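Thiol:disulfide interchange protein DsbA (Neisseria meningitidis MC58, PDB 3HZ8) probably acts as a periplasmic thiol-disulfide oxidoreductase of the DsbA type, carrying a redox-active disulfide with which it would introduce disulfide bonds into other proteins. Local coordinates at residues P19-Q22 against V26-L29. The protein carries 1 engineered substitution. Numbering follows the deposited sequence.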
# COMPACT_ATOMS: atom_id res chain seq x y z
N PRO A 19 -12.13 7.34 3.01
CA PRO A 19 -12.83 7.26 1.72
C PRO A 19 -12.09 6.39 0.70
O PRO A 19 -10.86 6.49 0.56
CB PRO A 19 -12.87 8.72 1.25
CG PRO A 19 -12.83 9.51 2.53
CD PRO A 19 -11.89 8.74 3.42
N GLN A 20 -12.83 5.53 0.01
CA GLN A 20 -12.26 4.67 -1.02
C GLN A 20 -11.99 5.47 -2.28
O GLN A 20 -12.71 6.44 -2.57
CB GLN A 20 -13.23 3.55 -1.38
CG GLN A 20 -13.45 2.53 -0.28
CD GLN A 20 -14.02 1.22 -0.82
OE1 GLN A 20 -13.99 0.20 -0.15
NE2 GLN A 20 -14.53 1.26 -2.05
N GLN A 21 -10.97 5.08 -3.04
CA GLN A 21 -10.71 5.72 -4.33
C GLN A 21 -11.82 5.46 -5.34
O GLN A 21 -12.18 6.36 -6.10
CB GLN A 21 -9.38 5.27 -4.89
CG GLN A 21 -8.19 5.69 -4.07
CD GLN A 21 -6.90 5.13 -4.62
OE1 GLN A 21 -6.90 4.09 -5.29
NE2 GLN A 21 -5.79 5.83 -4.36
N GLN A 22 -12.34 4.22 -5.37
CA GLN A 22 -13.40 3.83 -6.31
C GLN A 22 -14.68 3.41 -5.57
O GLN A 22 -14.68 2.45 -4.81
CB GLN A 22 -12.91 2.69 -7.22
CG GLN A 22 -11.65 3.03 -8.00
CD GLN A 22 -11.19 1.90 -8.88
OE1 GLN A 22 -11.98 1.31 -9.62
NE2 GLN A 22 -9.90 1.59 -8.82
N VAL A 26 -14.75 -2.89 -3.75
CA VAL A 26 -14.22 -3.26 -2.44
C VAL A 26 -12.72 -2.98 -2.43
O VAL A 26 -11.93 -3.68 -3.07
CB VAL A 26 -14.46 -4.75 -2.10
CG1 VAL A 26 -13.89 -5.08 -0.73
CG2 VAL A 26 -15.95 -5.09 -2.15
N GLU A 27 -12.33 -1.94 -1.70
CA GLU A 27 -10.93 -1.53 -1.62
C GLU A 27 -10.19 -2.32 -0.54
O GLU A 27 -10.72 -2.50 0.55
CB GLU A 27 -10.85 -0.04 -1.29
CG GLU A 27 -9.44 0.50 -1.25
CD GLU A 27 -9.41 1.99 -1.05
OE1 GLU A 27 -9.65 2.72 -2.03
OE2 GLU A 27 -9.15 2.44 0.07
N VAL A 28 -8.98 -2.76 -0.87
CA VAL A 28 -8.04 -3.30 0.12
C VAL A 28 -6.89 -2.30 0.14
O VAL A 28 -6.20 -2.14 -0.88
CB VAL A 28 -7.52 -4.72 -0.27
CG1 VAL A 28 -6.54 -5.23 0.78
CG2 VAL A 28 -8.70 -5.69 -0.42
N LEU A 29 -6.72 -1.61 1.27
CA LEU A 29 -5.74 -0.53 1.38
C LEU A 29 -4.59 -0.95 2.29
O LEU A 29 -4.83 -1.32 3.44
CB LEU A 29 -6.43 0.74 1.92
CG LEU A 29 -5.60 1.87 2.53
CD1 LEU A 29 -4.53 2.36 1.58
CD2 LEU A 29 -6.53 3.01 2.95
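Gln20 accepts a hydrogen bond from Glu27 N, and Glu27 accepts one from Gln21 N. The side chain of Gln20 reaches the strand backbone, and the side chain of Glu27 reaches the loop backbone. Glu27 N donates to Gln20 OE1 over 3.1 Å in a fairly straight bond. Glu27 N approaches from over the face of the amide, 56° off its carbonyl plane, so it misses the lone-pair directions. In return Gln21 N donates to Glu27 OE1 at 2.9 Å. This bond is straight and meets the carboxylate oxygen on its syn side, 21° from the plane. Glu27 can span the gap because CG lies anti to the backbone N (chi1 -177°) and the chain then runs out extended.

The tight part lies between these two bonds. The side chains of Gln20 and Glu27 run past each other in opposite directions, with Gln20 CD 3.4 Å from Glu27 CB. The Gln20 amide is steadied by its NE2, which donates to Lys25 O and weakly to Gln22 O. Glu27 is buried, and both carboxylate oxygens have partners. OE2 forms a salt bridge with Arg60, which also binds Pro19 O, and OE1 has a weak bond with the Tyr58 hydroxyl. Such company would favour the charged form of Glu27.

The loose side belongs to Gln21. Its CB stays 3.8 Å from Glu27 OE1, and its side chain crosses that of Glu27 at about a right angle. This residue is exposed. Val26 and Val28 point away from the loop, and their side chains touch helix 171-191. The contact thus packs the loop after strand 11-13 against the start of strand 26-32, an inner strand of the sheet in the thioredoxin fold of DsbA proteins, which leads to the redox-active Cys36-Cys39 pair at the start of helix 37-50.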